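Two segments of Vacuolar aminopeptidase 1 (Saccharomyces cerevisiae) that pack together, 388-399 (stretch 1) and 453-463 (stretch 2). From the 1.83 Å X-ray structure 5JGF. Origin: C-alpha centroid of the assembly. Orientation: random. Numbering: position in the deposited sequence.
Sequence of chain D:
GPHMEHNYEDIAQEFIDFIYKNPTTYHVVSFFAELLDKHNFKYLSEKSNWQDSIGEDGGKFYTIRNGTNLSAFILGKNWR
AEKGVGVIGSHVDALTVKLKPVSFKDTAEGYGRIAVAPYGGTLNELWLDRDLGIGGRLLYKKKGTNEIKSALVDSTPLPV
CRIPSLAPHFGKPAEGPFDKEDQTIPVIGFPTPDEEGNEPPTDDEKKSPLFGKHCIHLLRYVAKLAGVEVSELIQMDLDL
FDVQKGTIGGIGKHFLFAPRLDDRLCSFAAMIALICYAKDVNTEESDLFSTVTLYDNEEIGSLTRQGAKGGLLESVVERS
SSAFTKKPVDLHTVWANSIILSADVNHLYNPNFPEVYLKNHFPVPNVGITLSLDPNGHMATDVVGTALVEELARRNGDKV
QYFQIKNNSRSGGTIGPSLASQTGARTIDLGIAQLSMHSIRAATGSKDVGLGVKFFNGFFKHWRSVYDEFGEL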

ATOM      1  N   LEU D 388      34.789  39.373 -15.283  1.00 17.46           N
ATOM      2  CA  LEU D 388      34.948  40.704 -14.709  1.00 17.95           C
ATOM      3  C   LEU D 388      35.220  40.650 -13.214  1.00 17.66           C
ATOM      4  O   LEU D 388      36.104  41.343 -12.715  1.00 16.36           O
ATOM      5  CB  LEU D 388      33.707  41.557 -14.983  1.00 17.77           C
ATOM      6  CG  LEU D 388      33.761  42.975 -14.399  1.00 21.59           C
ATOM      7  CD1 LEU D 388      33.063  43.938 -15.329  1.00 23.66           C
ATOM      8  CD2 LEU D 388      33.127  42.993 -13.017  1.00 22.51           C
ATOM      9  N   VAL D 389      34.461  39.826 -12.496  1.00 17.81           N
ATOM     10  CA  VAL D 389      34.651  39.700 -11.058  1.00 16.98           C
ATOM     11  C   VAL D 389      35.998  39.059 -10.732  1.00 17.39           C
ATOM     12  O   VAL D 389      36.669  39.454  -9.777  1.00 16.19           O
ATOM     13  CB  VAL D 389      33.510  38.869 -10.412  1.00 18.41           C
ATOM     14  CG1 VAL D 389      33.876  38.487  -8.980  1.00 18.71           C
ATOM     15  CG2 VAL D 389      32.225  39.682 -10.419  1.00 18.89           C
ATOM     16  N   GLU D 390      36.409  38.077 -11.526  1.00 18.40           N
ATOM     17  CA  GLU D 390      37.683  37.424 -11.267  1.00 17.92           C
ATOM     18  C   GLU D 390      38.847  38.370 -11.570  1.00 18.42           C
ATOM     19  O   GLU D 390      39.857  38.361 -10.869  1.00 19.44           O
ATOM     20  CB  GLU D 390      37.774  36.116 -12.067  1.00 18.12           C
ATOM     21  CG  GLU D 390      36.620  35.168 -11.712  1.00 20.29           C
ATOM     22  CD  GLU D 390      36.732  33.774 -12.311  1.00 21.83           C
ATOM     23  OE1 GLU D 390      37.042  33.648 -13.513  1.00 20.54           O
ATOM     24  OE2 GLU D 390      36.482  32.796 -11.573  1.00 23.14           O
ATOM     25  N   GLU D 391      38.702  39.200 -12.598  1.00 20.35           N
ATOM     26  CA  GLU D 391      39.752  40.160 -12.946  1.00 21.02           C
ATOM     27  C   GLU D 391      39.797  41.222 -11.849  1.00 21.40           C
ATOM     28  O   GLU D 391      40.867  41.613 -11.377  1.00 20.39           O
ATOM     29  CB  GLU D 391      39.448  40.810 -14.301  1.00 22.95           C
ATOM     30  CG  GLU D 391      40.376  41.960 -14.688  1.00 28.67           C
ATOM     31  CD  GLU D 391      41.830  41.539 -14.793  1.00 32.70           C
ATOM     32  OE1 GLU D 391      42.104  40.505 -15.441  1.00 34.22           O
ATOM     33  OE2 GLU D 391      42.698  42.248 -14.239  1.00 34.12           O
ATOM     34  N   LEU D 392      38.614  41.673 -11.444  1.00 21.24           N
ATOM     35  CA  LEU D 392      38.470  42.671 -10.393  1.00 23.29           C
ATOM     36  C   LEU D 392      39.135  42.177  -9.104  1.00 23.55           C
ATOM     37  O   LEU D 392      39.838  42.928  -8.424  1.00 22.25           O
ATOM     38  CB  LEU D 392      36.982  42.923 -10.148  1.00 26.59           C
ATOM     39  CG  LEU D 392      36.548  44.042  -9.208  1.00 30.10           C
ATOM     40  CD1 LEU D 392      37.022  45.385  -9.748  1.00 30.34           C
ATOM     41  CD2 LEU D 392      35.031  44.023  -9.085  1.00 31.27           C
ATOM     42  N   ALA D 393      38.911  40.909  -8.776  1.00 21.61           N
ATOM     43  CA  ALA D 393      39.486  40.320  -7.572  1.00 20.81           C
ATOM     44  C   ALA D 393      41.006  40.217  -7.675  1.00 21.79           C
ATOM     45  O   ALA D 393      41.718  40.532  -6.719  1.00 21.35           O
ATOM     46  CB  ALA D 393      38.884  38.941  -7.322  1.00 21.25           C
ATOM     47  N   ARG D 394      41.501  39.775  -8.828  1.00 23.23           N
ATOM     48  CA  ARG D 394      42.942  39.647  -9.023  1.00 25.27           C
ATOM     49  C   ARG D 394      43.633  40.993  -8.821  1.00 26.57           C
ATOM     50  O   ARG D 394      44.726  41.056  -8.263  1.00 25.64           O
ATOM     51  CB  ARG D 394      43.256  39.098 -10.421  1.00 26.87           C
ATOM     52  CG  ARG D 394      42.887  37.624 -10.607  1.00 30.96           C
ATOM     53  CD  ARG D 394      43.508  37.036 -11.870  1.00 31.07           C
ATOM     54  NE  ARG D 394      42.938  37.594 -13.092  1.00 34.02           N
ATOM     55  CZ  ARG D 394      41.860  37.115 -13.707  1.00 34.72           C
ATOM     56  NH1 ARG D 394      41.227  36.058 -13.219  1.00 33.34           N
ATOM     57  NH2 ARG D 394      41.418  37.697 -14.814  1.00 34.24           N
ATOM     58  N   ARG D 395      42.988  42.067  -9.265  1.00 26.99           N
ATOM     59  CA  ARG D 395      43.552  43.406  -9.123  1.00 27.99           C
ATOM     60  C   ARG D 395      43.531  43.925  -7.687  1.00 27.51           C
ATOM     61  O   ARG D 395      44.481  44.576  -7.249  1.00 28.31           O
ATOM     62  CB  ARG D 395      42.804  44.404 -10.016  1.00 29.97           C
ATOM     63  CG  ARG D 395      42.955  44.163 -11.508  1.00 34.14           C
ATOM     64  CD  ARG D 395      42.382  45.330 -12.299  1.00 37.79           C
ATOM     65  NE  ARG D 395      42.463  45.120 -13.742  1.00 40.28           N
ATOM     66  CZ  ARG D 395      42.135  46.037 -14.648  1.00 41.75           C
ATOM     67  NH1 ARG D 395      41.706  47.232 -14.263  1.00 41.26           N
ATOM     68  NH2 ARG D 395      42.234  45.758 -15.941  1.00 42.07           N
ATOM     69  N   ASN D 396      42.457  43.631  -6.957  1.00 25.02           N
ATOM     70  CA  ASN D 396      42.298  44.104  -5.579  1.00 23.53           C
ATOM     71  C   ASN D 396      42.862  43.158  -4.525  1.00 21.96           C
ATOM     72  O   ASN D 396      42.840  43.469  -3.334  1.00 22.79           O
ATOM     73  CB  ASN D 396      40.810  44.358  -5.287  1.00 24.80           C
ATOM     74  CG  ASN D 396      40.588  45.286  -4.091  1.00 29.72           C
ATOM     75  OD1 ASN D 396      41.193  46.357  -4.004  1.00 31.57           O
ATOM     76  ND2 ASN D 396      39.698  44.886  -3.178  1.00 26.48           N
ATOM     77  N   GLY D 397      43.365  42.008  -4.953  1.00 20.63           N
ATOM     78  CA  GLY D 397      43.908  41.065  -3.995  1.00 20.45           C
ATOM     79  C   GLY D 397      42.813  40.341  -3.233  1.00 20.84           C
ATOM     80  O   GLY D 397      42.983  39.994  -2.063  1.00 20.59           O
ATOM     81  N   ASP D 398      41.676  40.130  -3.888  1.00 18.57           N
ATOM     82  CA  ASP D 398      40.565  39.421  -3.264  1.00 19.18           C
ATOM     83  C   ASP D 398      40.503  38.015  -3.828  1.00 19.64           C
ATOM     84  O   ASP D 398      40.980  37.755  -4.933  1.00 18.99           O
ATOM     85  CB  ASP D 398      39.227  40.105  -3.557  1.00 19.78           C
ATOM     86  CG  ASP D 398      39.112  41.466  -2.918  1.00 20.04           C
ATOM     87  OD1 ASP D 398      39.318  41.565  -1.691  1.00 20.40           O
ATOM     88  OD2 ASP D 398      38.802  42.431  -3.646  1.00 19.64           O
ATOM     89  N   LYS D 399      39.905  37.109  -3.064  1.00 19.46           N
ATOM     90  CA  LYS D 399      39.747  35.734  -3.504  1.00 19.40           C
ATOM     91  C   LYS D 399      38.274  35.544  -3.870  1.00 18.50           C
ATOM     92  O   LYS D 399      37.391  36.127  -3.237  1.00 16.03           O
ATOM     93  CB  LYS D 399      40.155  34.775  -2.383  1.00 23.01           C
ATOM     94  CG  LYS D 399      41.640  34.843  -2.005  1.00 28.40           C
ATOM     95  CD  LYS D 399      42.524  34.353  -3.150  1.00 35.64           C
ATOM     96  CE  LYS D 399      43.930  33.949  -2.682  1.00 40.69           C
ATOM     97  NZ  LYS D 399      44.890  35.086  -2.587  1.00 44.20           N
ATOM     98  N   VAL D 453      33.268  43.511   2.801  1.00 14.70           N
ATOM     99  CA  VAL D 453      33.442  44.955   2.685  1.00 15.85           C
ATOM    100  C   VAL D 453      34.620  45.254   1.760  1.00 15.79           C
ATOM    101  O   VAL D 453      34.537  46.114   0.882  1.00 15.87           O
ATOM    102  CB  VAL D 453      33.726  45.600   4.060  1.00 16.15           C
ATOM    103  CG1 VAL D 453      34.093  47.076   3.882  1.00 16.74           C
ATOM    104  CG2 VAL D 453      32.504  45.470   4.960  1.00 15.71           C
ATOM    105  N   LYS D 454      35.715  44.532   1.963  1.00 16.48           N
ATOM    106  CA  LYS D 454      36.915  44.726   1.161  1.00 17.61           C
ATOM    107  C   LYS D 454      36.628  44.505  -0.319  1.00 17.54           C
ATOM    108  O   LYS D 454      37.039  45.298  -1.165  1.00 16.41           O
ATOM    109  CB  LYS D 454      38.021  43.777   1.636  1.00 18.53           C
ATOM    110  CG  LYS D 454      39.351  43.954   0.916  1.00 21.53           C
ATOM    111  CD  LYS D 454      40.448  43.138   1.595  1.00 24.19           C
ATOM    112  CE  LYS D 454      41.096  42.147   0.640  1.00 28.18           C
ATOM    113  NZ  LYS D 454      41.745  42.809  -0.526  1.00 27.67           N
ATOM    114  N   PHE D 455      35.909  43.436  -0.636  1.00 15.80           N
ATOM    115  CA  PHE D 455      35.592  43.161  -2.027  1.00 16.10           C
ATOM    116  C   PHE D 455      34.699  44.237  -2.642  1.00 15.59           C
ATOM    117  O   PHE D 455      34.980  44.734  -3.731  1.00 16.01           O
ATOM    118  CB  PHE D 455      34.900  41.806  -2.169  1.00 15.61           C
ATOM    119  CG  PHE D 455      34.434  41.529  -3.561  1.00 16.02           C
ATOM    120  CD1 PHE D 455      35.343  41.186  -4.555  1.00 16.65           C
ATOM    121  CD2 PHE D 455      33.094  41.673  -3.896  1.00 15.80           C
ATOM    122  CE1 PHE D 455      34.923  40.994  -5.865  1.00 17.90           C
ATOM    123  CE2 PHE D 455      32.664  41.485  -5.204  1.00 15.62           C
ATOM    124  CZ  PHE D 455      33.580  41.146  -6.191  1.00 16.35           C
ATOM    125  N   PHE D 456      33.620  44.592  -1.948  1.00 15.69           N
ATOM    126  CA  PHE D 456      32.686  45.599  -2.448  1.00 14.37           C
ATOM    127  C   PHE D 456      33.341  46.967  -2.592  1.00 17.40           C
ATOM    128  O   PHE D 456      32.992  47.740  -3.487  1.00 17.18           O
ATOM    129  CB  PHE D 456      31.473  45.700  -1.518  1.00 16.11           C
ATOM    130  CG  PHE D 456      30.588  44.481  -1.537  1.00 15.62           C
ATOM    131  CD1 PHE D 456      30.016  44.004  -0.363  1.00 14.82           C
ATOM    132  CD2 PHE D 456      30.321  43.819  -2.731  1.00 16.00           C
ATOM    133  CE1 PHE D 456      29.192  42.879  -0.375  1.00 15.77           C
ATOM    134  CE2 PHE D 456      29.496  42.692  -2.755  1.00 17.24           C
ATOM    135  CZ  PHE D 456      28.934  42.223  -1.576  1.00 15.83           C
ATOM    136  N   ASN D 457      34.286  47.265  -1.706  1.00 16.44           N
ATOM    137  CA  ASN D 457      34.999  48.538  -1.752  1.00 19.64           C
ATOM    138  C   ASN D 457      35.819  48.528  -3.039  1.00 19.49           C
ATOM    139  O   ASN D 457      35.844  49.512  -3.785  1.00 19.46           O
ATOM    140  CB  ASN D 457      35.925  48.677  -0.541  1.00 21.28           C
ATOM    141  CG  ASN D 457      36.564  50.056  -0.445  1.00 26.51           C
ATOM    142  OD1 ASN D 457      37.711  50.189  -0.028  1.00 31.55           O
ATOM    143  ND2 ASN D 457      35.816  51.087  -0.817  1.00 27.48           N
ATOM    144  N   GLY D 458      36.473  47.398  -3.298  1.00 17.37           N
ATOM    145  CA  GLY D 458      37.272  47.255  -4.502  1.00 17.49           C
ATOM    146  C   GLY D 458      36.420  47.382  -5.752  1.00 17.86           C
ATOM    147  O   GLY D 458      36.879  47.880  -6.784  1.00 16.94           O
ATOM    148  N   PHE D 459      35.173  46.924  -5.666  1.00 17.04           N
ATOM    149  CA  PHE D 459      34.254  47.009  -6.796  1.00 16.36           C
ATOM    150  C   PHE D 459      33.980  48.465  -7.170  1.00 16.80           C
ATOM    151  O   PHE D 459      34.099  48.847  -8.334  1.00 16.99           O
ATOM    152  CB  PHE D 459      32.924  46.325  -6.464  1.00 15.65           C
ATOM    153  CG  PHE D 459      31.824  46.637  -7.445  1.00 15.41           C
ATOM    154  CD1 PHE D 459      31.829  46.080  -8.720  1.00 14.96           C
ATOM    155  CD2 PHE D 459      30.793  47.507  -7.099  1.00 15.59           C
ATOM    156  CE1 PHE D 459      30.819  46.385  -9.637  1.00 14.99           C
ATOM    157  CE2 PHE D 459      29.781  47.819  -8.007  1.00 13.72           C
ATOM    158  CZ  PHE D 459      29.793  47.256  -9.278  1.00 12.77           C
ATOM    159  N   PHE D 460      33.604  49.278  -6.187  1.00 17.27           N
ATOM    160  CA  PHE D 460      33.311  50.680  -6.467  1.00 16.61           C
ATOM    161  C   PHE D 460      34.534  51.423  -6.995  1.00 18.64           C
ATOM    162  O   PHE D 460      34.425  52.264  -7.887  1.00 16.98           O
ATOM    163  CB  PHE D 460      32.768  51.376  -5.217  1.00 15.82           C
ATOM    164  CG  PHE D 460      31.351  50.996  -4.884  1.00 16.08           C
ATOM    165  CD1 PHE D 460      30.342  51.132  -5.833  1.00 14.68           C
ATOM    166  CD2 PHE D 460      31.020  50.514  -3.620  1.00 15.65           C
ATOM    167  CE1 PHE D 460      29.026  50.798  -5.533  1.00 14.62           C
ATOM    168  CE2 PHE D 460      29.703  50.177  -3.309  1.00 16.14           C
ATOM    169  CZ  PHE D 460      28.706  50.320  -4.268  1.00 13.36           C
ATOM    170  N   LYS D 461      35.700  51.097  -6.457  1.00 18.82           N
ATOM    171  CA  LYS D 461      36.927  51.749  -6.890  1.00 21.92           C
ATOM    172  C   LYS D 461      37.380  51.374  -8.296  1.00 22.43           C
ATOM    173  O   LYS D 461      37.768  52.244  -9.078  1.00 20.98           O
ATOM    174  CB  LYS D 461      38.073  51.422  -5.932  1.00 24.54           C
ATOM    175  CG  LYS D 461      38.012  52.089  -4.579  1.00 29.38           C
ATOM    176  CD  LYS D 461      39.182  51.614  -3.727  1.00 35.07           C
ATOM    177  CE  LYS D 461      39.240  52.331  -2.393  1.00 38.16           C
ATOM    178  NZ  LYS D 461      40.320  51.780  -1.524  1.00 41.56           N
ATOM    179  N   HIS D 462      37.306  50.088  -8.631  1.00 21.66           N
ATOM    180  CA  HIS D 462      37.817  49.629  -9.917  1.00 22.88           C
ATOM    181  C   HIS D 462      36.909  48.996 -10.973  1.00 20.00           C
ATOM    182  O   HIS D 462      37.399  48.637 -12.042  1.00 17.56           O
ATOM    183  CB  HIS D 462      38.974  48.661  -9.647  1.00 27.43           C
ATOM    184  CG  HIS D 462      39.941  49.149  -8.612  1.00 33.87           C
ATOM    185  ND1 HIS D 462      40.202  48.453  -7.452  1.00 36.95           N
ATOM    186  CD2 HIS D 462      40.706  50.265  -8.562  1.00 36.91           C
ATOM    187  CE1 HIS D 462      41.087  49.118  -6.731  1.00 39.48           C
ATOM    188  NE2 HIS D 462      41.410  50.221  -7.382  1.00 39.29           N
ATOM    189  N   TRP D 463      35.613  48.855 -10.720  1.00 17.76           N
ATOM    190  CA  TRP D 463      34.768  48.209 -11.726  1.00 16.70           C
ATOM    191  C   TRP D 463      34.761  48.908 -13.085  1.00 17.92           C
ATOM    192  O   TRP D 463      34.785  48.248 -14.125  1.00 17.20           O
ATOM    193  CB  TRP D 463      33.322  48.059 -11.232  1.00 14.90           C
ATOM    194  CG  TRP D 463      32.479  49.281 -11.416  1.00 14.11           C
ATOM    195  CD1 TRP D 463      32.321  50.312 -10.536  1.00 13.97           C
ATOM    196  CD2 TRP D 463      31.707  49.618 -12.572  1.00 15.06           C
ATOM    197  NE1 TRP D 463      31.497  51.270 -11.073  1.00 15.57           N
ATOM    198  CE2 TRP D 463      31.109  50.871 -12.324  1.00 15.53           C
ATOM    199  CE3 TRP D 463      31.466  48.982 -13.799  1.00 16.00           C
ATOM    200  CZ2 TRP D 463      30.277  51.504 -13.258  1.00 16.80           C
ATOM    201  CZ3 TRP D 463      30.640  49.611 -14.727  1.00 17.89           C
ATOM    202  CH2 TRP D 463      30.057  50.862 -14.449  1.00 16.39           C
TER
HETATM  203  O   HOH W   1      37.133  43.870  -5.474  1.00 17.77           O

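How do the two backbones meet? The helix 388-396 crosses the helix 453-463 at 102°, nearly at right angles, with the axes 9.9 Å apart at their closest. Beyond Asn396 stretch 1 leaves its helix at Gly397, whose positive phi favours glycine, and Asp398 follows close to the second helix.

What holds the start of stretch 2? Lys454 extends its amine to the chain at the end of the first helix. Its NZ lies 3.0 Å from Asp398 OD1, a salt bridge whose hydrogen bond is weak, and donates a second weak bond of 3.4 Å to Gly397 O. The positive charge thus meets both a carboxylate and a backbone carbonyl.

How does Phe455 serve both the polar and the apolar parts of the contact? Its ring tip packs in the interior, with CZ 3.9 Å from Val389 CG1 and 4.3 Å from Leu392 CD2. Its backbone is tied to the loop through water 1, which donates to Phe455 O and to Asp398 OD2, each at 2.9 Å.

Why can the two stretches come so close at Gly458? With no side chain there, Asn396 ND2 reaches to 3.6 Å from Gly458 CA; a CB would point toward stretch 1 and lie only 2.4 Å from that nitrogen. The amide is held in place within its own stretch by a 2.7 Å hydrogen bond from Asn396 ND2 to Asp398 OD2.

What receives Leu392 farther along? It fits as a knob among Phe455, Gly458, Phe459 and His462. Its CD2 meets the edge of the Phe459 ring, 3.8 Å from CD1 of that residue, while Leu392 CD1 packs 3.8 Å from His462 CB and 3.9 Å from Trp463 N. Trp463 meets the leucine through its backbone N.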